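Local coordinates for galacto-N-biose/lacto-N-biose I transporter substrate-binding protein (Bifidobacterium longum, PDB 2Z8F), which binds galacto-N-biose and lacto-N-biose I, units of mucin glycans and human milk oligosaccharides, probably delivering them to its ABC transporter, at residues Y123-L132 with T284-V294; E102-S110 with M305-T313. All coordinates share one frame; numbering follows the deposited sequence.

Interactions 1 and 2 hold neighbouring parts of one fold by different chemistry. Interaction 1 is buried near the middle of the chain and rests mainly on backbone hydrogen bonds, with polar groups turned to a galactose. Interaction 2, about 14 Å away between centres, is only partly buried and joins a helical turn to helix 301-311 through a tyrosine ring and carboxylates. Strand 290-294 is followed in the chain by helix 301-311, so both contacts draw on one strand-helix unit. They also touch: Asn312 of interaction 2 probably hydrogen-bonds to Gln127 of interaction 1, while Phe108 packs against Pro126.

Interaction 1 of 2, residues Y123-L132 with T284-V294; sequences YGLPQDTGPL and TGPDGGSAVAV. With GAL (beta-D-galactopyranose), chain C.
Leu125 and Val292 exchange a pair of backbone hydrogen bonds, each atom pair N to O at 3.0 Å, and so set the antiparallel register of strands 124-126 and 290-294. Val294 N extends the pairing to Tyr123 O. Beyond Pro126 the carbonyl oxygen of Ser290 takes two donors, Gln127 N and Asp128 N, at the point where the strand gives way to loop. Gln127 can be followed outward from here. Its CB lies 3.3 Å from Ser290 O; CG is anti to the backbone N (chi1 -176°) and the chain runs on extended, bringing CD and then NE2 alongside Val292, whose CG2 is 3.5 Å from NE2. The amide nitrogen also has hydrogen-bonding partners in Asn312 and Tyr20, which hold this buried tip.

Asp128 turns the framework into a binding surface. A chi1 of 66° tucks its CG between the backbone N and the carbonyl carbon, and the two oxygens then divide their work: OD1 receives Ser290 N at 2.8 Å from above the carboxylate plane, whereas OD2 accepts the galactose O3 hydroxyl at 2.7 Å. Ser290 OG lies 2.8 Å from the same O3, and Gly289 N donates to galactose O2. Further along, one water joins Gly130 N to Gly288 O, Asp287 N binds Gly130 O, and Thr284 OG1 donates to Leu132 O at 2.7 Å. Leu132 meets Asp287 at about a right angle, its CD2 3.5 Å from Asp287 CB.

Segment 123-132 leads out of the mixed sheet to strand 132-137 of another sheet, and segment 284-294 comes back into it, antiparallel, as interlobe crossovers do in the periplasmic binding protein fold; here the paired crossovers line the glycan pocket.

Interaction 2 of 2, residues E102-S110 with M305-T313; sequences EQYKNDFAS and MEFLDWFNT
Tyr104, on a weakly bonded helical stretch, brings its CA to 6.6 Å from that of Asp309 on helix 305-311, and the backbones lie a little farther apart where Asp107 faces Thr313, with 7.5 Å between their CA atoms. The Tyr104 ring fills the gap. Asp309 CB sits over one of its faces in a CH-pi contact, 3.7 Å from the ring centroid and 23° off the normal, while Met305 CB touches CE2 of the ring. At the edge, Tyr104 OH donates a short hydrogen bond of 2.6 Å to Glu306 OE1, meeting that oxygen nearly along its C-O axis. Glu306 reaches the hydroxyl because its chain bends at chi2 (72°), bringing the carboxylate back although its CB points away.

Phe108 covers the other end of the contact, where Asn312 CB approaches the ring edge at 3.8 Å from CE1 and the amide, held by Gln127, stands almost perpendicular to the ring. Thr313 CG2 fits against CZ of Phe108 and also lies near Asp107.

Between these groups Asp107 OD2 lies 2.5 Å from Asp309 OD1, while Asp107 OD1 hydrogen-bonds N4 of a MES molecule, probably from the crystallisation liquor. One acid probably holds a proton, lowering the pair's charge, but this is tentative because the Asp309 carboxylate is doubtfully placed.

Interaction 1 of 2, residues Y123-L132 with T284-V294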
loop_
_atom_site.group_PDB
_atom_site.type_symbol
_atom_site.label_atom_id
_atom_site.label_comp_id
_atom_site.label_asym_id
_atom_site.label_seq_id
_atom_site.Cartn_x
_atom_site.Cartn_y
_atom_site.Cartn_z
ATOM N N TYR A 123 -1.677 -4.075 -18.710
ATOM C CA TYR A 123 -2.072 -5.398 -18.213
ATOM C C TYR A 123 -3.283 -5.353 -17.305
ATOM O O TYR A 123 -3.645 -6.364 -16.700
ATOM C CB TYR A 123 -0.874 -6.136 -17.574
ATOM C CG TYR A 123 0.166 -6.443 -18.622
ATOM C CD1 TYR A 123 0.053 -7.585 -19.426
ATOM C CD2 TYR A 123 1.231 -5.563 -18.857
ATOM C CE1 TYR A 123 1.000 -7.859 -20.423
ATOM C CE2 TYR A 123 2.174 -5.830 -19.859
ATOM C CZ TYR A 123 2.048 -6.971 -20.626
ATOM O OH TYR A 123 2.961 -7.244 -21.619
ATOM N N GLY A 124 -3.924 -4.190 -17.263
ATOM C CA GLY A 124 -5.172 -4.009 -16.489
ATOM C C GLY A 124 -5.487 -2.543 -16.283
ATOM O O GLY A 124 -5.170 -1.693 -17.138
ATOM N N LEU A 125 -6.105 -2.226 -15.150
ATOM C CA LEU A 125 -6.383 -0.843 -14.820
ATOM C C LEU A 125 -6.032 -0.541 -13.368
ATOM O O LEU A 125 -6.201 -1.424 -12.498
ATOM C CB LEU A 125 -7.853 -0.476 -15.098
ATOM C CG LEU A 125 -8.335 -0.536 -16.539
ATOM C CD1 LEU A 125 -9.838 -0.326 -16.587
ATOM C CD2 LEU A 125 -7.632 0.530 -17.371
ATOM N N PRO A 126 -5.557 0.691 -13.082
ATOM C CA PRO A 126 -5.174 1.021 -11.722
ATOM C C PRO A 126 -6.407 1.188 -10.850
ATOM O O PRO A 126 -7.466 1.631 -11.346
ATOM C CB PRO A 126 -4.437 2.359 -11.888
ATOM C CG PRO A 126 -5.208 3.036 -13.011
ATOM C CD PRO A 126 -5.378 1.857 -13.989
ATOM N N GLN A 127 -6.270 0.902 -9.558
ATOM C CA GLN A 127 -7.430 0.964 -8.660
ATOM C C GLN A 127 -7.271 2.005 -7.551
ATOM O O GLN A 127 -8.195 2.786 -7.293
ATOM C CB GLN A 127 -7.771 -0.428 -8.097
ATOM C CG GLN A 127 -9.034 -0.409 -7.241
ATOM C CD GLN A 127 -9.448 -1.817 -6.824
ATOM O OE1 GLN A 127 -8.899 -2.372 -5.852
ATOM N NE2 GLN A 127 -10.388 -2.417 -7.575
ATOM N N ASP A 128 -6.103 2.023 -6.895
ATOM C CA ASP A 128 -5.902 2.928 -5.750
ATOM C C ASP A 128 -4.427 3.303 -5.591
ATOM O O ASP A 128 -3.563 2.711 -6.249
ATOM C CB ASP A 128 -6.413 2.292 -4.444
ATOM C CG ASP A 128 -5.609 1.056 -4.034
ATOM O OD1 ASP A 128 -5.397 0.144 -4.879
ATOM O OD2 ASP A 128 -5.171 1.030 -2.866
ATOM N N THR A 129 -4.154 4.282 -4.739
ATOM C CA THR A 129 -2.759 4.572 -4.387
ATOM C C THR A 129 -2.532 4.554 -2.877
ATOM O O THR A 129 -3.474 4.718 -2.080
ATOM C CB THR A 129 -2.295 5.918 -4.987
ATOM O OG1 THR A 129 -3.051 6.966 -4.387
ATOM C CG2 THR A 129 -2.504 5.934 -6.508
ATOM N N GLY A 130 -1.270 4.390 -2.481
ATOM C CA GLY A 130 -0.922 4.216 -1.070
ATOM C C GLY A 130 0.103 5.188 -0.523
ATOM O O GLY A 130 1.142 4.768 -0.006
ATOM N N PRO A 131 -0.180 6.497 -0.604
ATOM C CA PRO A 131 0.786 7.432 -0.020
ATOM C C PRO A 131 0.877 7.274 1.480
ATOM O O PRO A 131 -0.134 7.014 2.165
ATOM C CB PRO A 131 0.191 8.807 -0.358
ATOM C CG PRO A 131 -1.299 8.529 -0.490
ATOM C CD PRO A 131 -1.356 7.193 -1.157
ATOM N N LEU A 132 2.093 7.379 2.003
ATOM C CA LEU A 132 2.281 7.360 3.445
ATOM C C LEU A 132 2.001 8.709 4.100
ATOM O O LEU A 132 2.405 9.783 3.607
ATOM C CB LEU A 132 3.691 6.844 3.793
ATOM C CG LEU A 132 3.935 5.391 3.422
ATOM C CD1 LEU A 132 5.427 5.063 3.178
ATOM C CD2 LEU A 132 3.428 4.494 4.575
ATOM N N THR A 284 6.592 12.070 0.093
ATOM C CA THR A 284 6.243 10.797 0.735
ATOM C C THR A 284 6.521 9.663 -0.258
ATOM O O THR A 284 7.048 9.887 -1.353
ATOM C CB THR A 284 4.810 10.809 1.274
ATOM O OG1 THR A 284 4.595 9.607 2.031
ATOM C CG2 THR A 284 3.776 10.924 0.168
ATOM N N GLY A 285 6.184 8.430 0.102
ATOM C CA GLY A 285 6.462 7.323 -0.758
ATOM C C GLY A 285 5.293 6.362 -0.705
ATOM O O GLY A 285 4.427 6.544 0.163
ATOM N N PRO A 286 5.270 5.388 -1.635
ATOM C CA PRO A 286 4.177 4.427 -1.761
ATOM C C PRO A 286 4.301 3.268 -0.786
ATOM O O PRO A 286 5.388 2.712 -0.596
ATOM C CB PRO A 286 4.323 3.923 -3.210
ATOM C CG PRO A 286 5.837 3.975 -3.459
ATOM C CD PRO A 286 6.294 5.191 -2.691
ATOM N N ASP A 287 3.171 2.867 -0.205
ATOM C CA ASP A 287 3.104 1.669 0.601
ATOM C C ASP A 287 1.870 0.944 0.056
ATOM O O ASP A 287 0.754 1.391 0.249
ATOM C CB ASP A 287 2.923 2.049 2.071
ATOM C CG ASP A 287 2.627 0.843 2.993
ATOM O OD1 ASP A 287 2.381 -0.294 2.499
ATOM O OD2 ASP A 287 2.701 1.080 4.233
ATOM N N GLY A 288 2.070 -0.140 -0.675
ATOM C CA GLY A 288 0.942 -0.743 -1.398
ATOM C C GLY A 288 0.337 0.153 -2.478
ATOM O O GLY A 288 1.026 0.978 -3.102
ATOM N N GLY A 289 -0.964 0.017 -2.687
ATOM C CA GLY A 289 -1.598 0.555 -3.889
ATOM C C GLY A 289 -1.639 -0.555 -4.925
ATOM O O GLY A 289 -0.642 -1.304 -5.142
ATOM N N SER A 290 -2.805 -0.718 -5.553
ATOM C CA SER A 290 -3.012 -1.850 -6.436
ATOM C C SER A 290 -3.703 -1.555 -7.759
ATOM O O SER A 290 -4.466 -0.577 -7.891
ATOM C CB SER A 290 -3.858 -2.925 -5.705
ATOM O OG SER A 290 -3.365 -3.230 -4.399
ATOM N N ALA A 291 -3.433 -2.426 -8.725
ATOM C CA ALA A 291 -4.208 -2.490 -9.955
ATOM C C ALA A 291 -5.104 -3.696 -9.831
ATOM O O ALA A 291 -5.024 -4.429 -8.832
ATOM C CB ALA A 291 -3.279 -2.672 -11.131
ATOM N N VAL A 292 -5.976 -3.860 -10.814
ATOM C CA VAL A 292 -6.607 -5.152 -11.085
ATOM C C VAL A 292 -6.140 -5.539 -12.490
ATOM O O VAL A 292 -6.222 -4.734 -13.445
ATOM C CB VAL A 292 -8.146 -5.104 -10.952
ATOM C CG1 VAL A 292 -8.745 -6.471 -11.292
ATOM C CG2 VAL A 292 -8.534 -4.694 -9.560
ATOM N N ALA A 293 -5.559 -6.722 -12.598
ATOM C CA ALA A 293 -4.980 -7.181 -13.861
ATOM C C ALA A 293 -5.830 -8.257 -14.503
ATOM O O ALA A 293 -6.559 -8.989 -13.817
ATOM C CB ALA A 293 -3.556 -7.721 -13.632
ATOM N N VAL A 294 -5.728 -8.350 -15.830
ATOM C CA VAL A 294 -6.371 -9.421 -16.587
ATOM C C VAL A 294 -5.355 -10.549 -16.708
ATOM O O VAL A 294 -4.204 -10.307 -17.101
ATOM C CB VAL A 294 -6.831 -8.948 -17.994
ATOM C CG1 VAL A 294 -7.522 -10.100 -18.738
ATOM C CG2 VAL A 294 -7.789 -7.747 -17.859
HETATM C C1 GAL C . -3.407 -3.107 0.755
HETATM C C2 GAL C . -3.205 -2.772 -0.719
HETATM C C3 GAL C . -4.062 -1.568 -1.075
HETATM C C4 GAL C . -5.534 -1.828 -0.698
HETATM C C5 GAL C . -5.643 -2.200 0.783
HETATM C C6 GAL C . -7.060 -2.599 1.193
HETATM O O2 GAL C . -1.840 -2.433 -0.923
HETATM O O3 GAL C . -3.912 -1.328 -2.448
HETATM O O4 GAL C . -5.981 -2.854 -1.541
HETATM O O5 GAL C . -4.799 -3.314 1.060
HETATM O O6 GAL C . -7.147 -2.622 2.604
HETATM O O HOH W 1 0.476 3.432 -4.440
#

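Interaction 2 of 2, residues E102-S110 with M305-T313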
loop_
_atom_site.group_PDB
_atom_site.type_symbol
_atom_site.label_atom_id
_atom_site.label_comp_id
_atom_site.label_asym_id
_atom_site.label_seq_id
_atom_site.Cartn_x
_atom_site.Cartn_y
_atom_site.Cartn_z
ATOM N N GLU A 102 -6.407 1.438 -23.335
ATOM C CA GLU A 102 -6.342 2.730 -24.045
ATOM C C GLU A 102 -7.683 3.455 -24.052
ATOM O O GLU A 102 -7.731 4.686 -23.985
ATOM C CB GLU A 102 -5.919 2.535 -25.510
ATOM C CG GLU A 102 -4.448 2.260 -25.764
ATOM C CD GLU A 102 -4.164 1.931 -27.249
ATOM O OE1 GLU A 102 -5.099 1.511 -27.989
ATOM O OE2 GLU A 102 -2.995 2.072 -27.675
ATOM N N GLN A 103 -8.764 2.684 -24.131
ATOM C CA GLN A 103 -10.098 3.264 -24.194
ATOM C C GLN A 103 -10.530 3.879 -22.869
ATOM O O GLN A 103 -11.355 4.790 -22.868
ATOM C CB GLN A 103 -11.137 2.235 -24.696
ATOM C CG GLN A 103 -10.887 1.752 -26.126
ATOM C CD GLN A 103 -10.611 2.899 -27.078
ATOM O OE1 GLN A 103 -11.367 3.885 -27.134
ATOM N NE2 GLN A 103 -9.527 2.784 -27.825
ATOM N N TYR A 104 -9.958 3.395 -21.752
ATOM C CA TYR A 104 -10.324 3.852 -20.392
ATOM C C TYR A 104 -9.291 4.749 -19.719
ATOM O O TYR A 104 -9.515 5.281 -18.629
ATOM C CB TYR A 104 -10.661 2.655 -19.483
ATOM C CG TYR A 104 -11.669 1.734 -20.118
ATOM C CD1 TYR A 104 -13.014 2.139 -20.295
ATOM C CD2 TYR A 104 -11.292 0.468 -20.564
ATOM C CE1 TYR A 104 -13.933 1.289 -20.910
ATOM C CE2 TYR A 104 -12.212 -0.389 -21.162
ATOM C CZ TYR A 104 -13.528 0.040 -21.333
ATOM O OH TYR A 104 -14.429 -0.802 -21.925
ATOM N N LYS A 105 -8.165 4.937 -20.398
ATOM C CA LYS A 105 -7.062 5.734 -19.867
ATOM C C LYS A 105 -7.496 7.051 -19.212
ATOM O O LYS A 105 -7.024 7.408 -18.133
ATOM C CB LYS A 105 -6.061 6.001 -20.996
ATOM C CG LYS A 105 -4.808 6.747 -20.553
ATOM C CD LYS A 105 -3.833 6.909 -21.711
ATOM C CE LYS A 105 -2.478 7.397 -21.185
ATOM N NZ LYS A 105 -1.353 7.045 -22.071
ATOM N N ASN A 106 -8.412 7.772 -19.861
ATOM C CA ASN A 106 -8.778 9.100 -19.398
ATOM C C ASN A 106 -9.624 9.138 -18.126
ATOM O O ASN A 106 -9.854 10.204 -17.570
ATOM C CB ASN A 106 -9.417 9.914 -20.538
ATOM C CG ASN A 106 -8.388 10.351 -21.602
ATOM O OD1 ASN A 106 -8.764 10.800 -22.683
ATOM N ND2 ASN A 106 -7.103 10.212 -21.298
ATOM N N ASP A 107 -10.069 7.967 -17.660
ATOM C CA ASP A 107 -10.764 7.879 -16.396
ATOM C C ASP A 107 -9.812 7.836 -15.190
ATOM O O ASP A 107 -10.273 7.883 -14.054
ATOM C CB ASP A 107 -11.607 6.595 -16.346
ATOM C CG ASP A 107 -12.887 6.687 -17.133
ATOM O OD1 ASP A 107 -13.232 7.789 -17.591
ATOM O OD2 ASP A 107 -13.580 5.640 -17.222
ATOM N N PHE A 108 -8.504 7.728 -15.438
ATOM C CA PHE A 108 -7.531 7.450 -14.380
ATOM C C PHE A 108 -6.398 8.447 -14.362
ATOM O O PHE A 108 -6.040 8.983 -15.415
ATOM C CB PHE A 108 -6.989 6.045 -14.560
ATOM C CG PHE A 108 -8.050 5.027 -14.417
ATOM C CD1 PHE A 108 -8.562 4.754 -13.165
ATOM C CD2 PHE A 108 -8.605 4.420 -15.541
ATOM C CE1 PHE A 108 -9.622 3.843 -13.030
ATOM C CE2 PHE A 108 -9.648 3.529 -15.401
ATOM C CZ PHE A 108 -10.138 3.252 -14.135
ATOM N N ALA A 109 -5.853 8.695 -13.170
ATOM C CA ALA A 109 -4.653 9.535 -13.073
ATOM C C ALA A 109 -3.505 8.918 -13.873
ATOM O O ALA A 109 -3.377 7.704 -13.974
ATOM C CB ALA A 109 -4.256 9.780 -11.615
ATOM N N SER A 110 -2.663 9.771 -14.473
ATOM C CA SER A 110 -1.623 9.300 -15.365
ATOM C C SER A 110 -0.541 8.456 -14.691
ATOM O O SER A 110 -0.040 7.510 -15.296
ATOM C CB SER A 110 -1.005 10.488 -16.123
ATOM O OG SER A 110 -0.416 11.391 -15.197
ATOM N N MET A 305 -12.376 -5.855 -18.921
ATOM C CA MET A 305 -11.933 -4.471 -18.801
ATOM C C MET A 305 -13.092 -3.469 -18.779
ATOM O O MET A 305 -13.045 -2.451 -18.079
ATOM C CB MET A 305 -10.950 -4.156 -19.929
ATOM C CG MET A 305 -9.623 -4.924 -19.762
ATOM S SD MET A 305 -8.576 -4.144 -18.517
ATOM C CE MET A 305 -7.874 -2.742 -19.433
ATOM N N GLU A 306 -14.159 -3.797 -19.502
ATOM C CA GLU A 306 -15.377 -2.989 -19.484
ATOM C C GLU A 306 -15.942 -2.887 -18.055
ATOM O O GLU A 306 -16.205 -1.797 -17.522
ATOM C CB GLU A 306 -16.409 -3.631 -20.412
ATOM C CG GLU A 306 -17.812 -3.009 -20.322
ATOM C CD GLU A 306 -17.947 -1.609 -20.926
ATOM O OE1 GLU A 306 -16.947 -0.943 -21.290
ATOM O OE2 GLU A 306 -19.111 -1.161 -21.007
ATOM N N PHE A 307 -16.113 -4.052 -17.441
ATOM C CA PHE A 307 -16.532 -4.108 -16.044
ATOM C C PHE A 307 -15.540 -3.404 -15.128
ATOM O O PHE A 307 -15.945 -2.614 -14.281
ATOM C CB PHE A 307 -16.773 -5.558 -15.563
ATOM C CG PHE A 307 -16.651 -5.695 -14.061
ATOM C CD1 PHE A 307 -17.703 -5.297 -13.229
ATOM C CD2 PHE A 307 -15.466 -6.174 -13.461
ATOM C CE1 PHE A 307 -17.605 -5.359 -11.836
ATOM C CE2 PHE A 307 -15.363 -6.249 -12.069
ATOM C CZ PHE A 307 -16.440 -5.827 -11.241
ATOM N N LEU A 308 -14.239 -3.673 -15.318
ATOM C CA LEU A 308 -13.225 -3.122 -14.428
ATOM C C LEU A 308 -13.229 -1.595 -14.419
ATOM O O LEU A 308 -13.097 -0.977 -13.363
ATOM C CB LEU A 308 -11.827 -3.611 -14.811
ATOM C CG LEU A 308 -10.725 -3.184 -13.829
ATOM C CD1 LEU A 308 -11.064 -3.564 -12.343
ATOM C CD2 LEU A 308 -9.454 -3.870 -14.300
ATOM N N ASP A 309 -13.354 -0.993 -15.612
ATOM C CA ASP A 309 -13.442 0.440 -15.695
ATOM C C ASP A 309 -14.628 0.967 -14.895
ATOM O O ASP A 309 -14.513 1.969 -14.200
ATOM C CB ASP A 309 -13.518 0.908 -17.145
ATOM C CG ASP A 309 -13.840 2.363 -17.253
ATOM O OD1 ASP A 309 -12.907 3.191 -17.030
ATOM O OD2 ASP A 309 -15.016 2.701 -17.532
ATOM N N TRP A 310 -15.776 0.293 -14.997
ATOM C CA TRP A 310 -16.917 0.700 -14.193
ATOM C C TRP A 310 -16.580 0.547 -12.696
ATOM O O TRP A 310 -16.765 1.482 -11.904
ATOM C CB TRP A 310 -18.180 -0.120 -14.560
ATOM C CG TRP A 310 -19.385 0.243 -13.720
ATOM C CD1 TRP A 310 -20.304 1.246 -13.953
ATOM C CD2 TRP A 310 -19.787 -0.386 -12.495
ATOM N NE1 TRP A 310 -21.249 1.272 -12.940
ATOM C CE2 TRP A 310 -20.954 0.275 -12.042
ATOM C CE3 TRP A 310 -19.272 -1.452 -11.737
ATOM C CZ2 TRP A 310 -21.620 -0.099 -10.856
ATOM C CZ3 TRP A 310 -19.919 -1.807 -10.572
ATOM C CH2 TRP A 310 -21.086 -1.142 -10.147
ATOM N N PHE A 311 -16.076 -0.626 -12.310
ATOM C CA PHE A 311 -15.833 -0.896 -10.894
ATOM C C PHE A 311 -14.858 0.118 -10.309
ATOM O O PHE A 311 -15.096 0.674 -9.236
ATOM C CB PHE A 311 -15.328 -2.335 -10.685
ATOM C CG PHE A 311 -15.208 -2.721 -9.240
ATOM C CD1 PHE A 311 -16.290 -3.294 -8.570
ATOM C CD2 PHE A 311 -14.018 -2.523 -8.552
ATOM C CE1 PHE A 311 -16.175 -3.648 -7.233
ATOM C CE2 PHE A 311 -13.881 -2.849 -7.231
ATOM C CZ PHE A 311 -14.965 -3.443 -6.550
ATOM N N ASN A 312 -13.776 0.382 -11.032
ATOM C CA ASN A 312 -12.722 1.267 -10.533
ATOM C C ASN A 312 -13.085 2.743 -10.583
ATOM O O ASN A 312 -12.299 3.596 -10.139
ATOM C CB ASN A 312 -11.416 1.026 -11.294
ATOM C CG ASN A 312 -10.702 -0.223 -10.844
ATOM O OD1 ASN A 312 -11.210 -0.988 -10.005
ATOM N ND2 ASN A 312 -9.495 -0.430 -11.375
ATOM N N THR A 313 -14.263 3.056 -11.129
ATOM C CA THR A 313 -14.788 4.423 -11.083
ATOM C C THR A 313 -15.997 4.598 -10.145
ATOM O O THR A 313 -16.639 5.652 -10.144
ATOM C CB THR A 313 -15.082 5.018 -12.525
ATOM O OG1 THR A 313 -15.988 4.173 -13.235
ATOM C CG2 THR A 313 -13.794 5.146 -13.334
#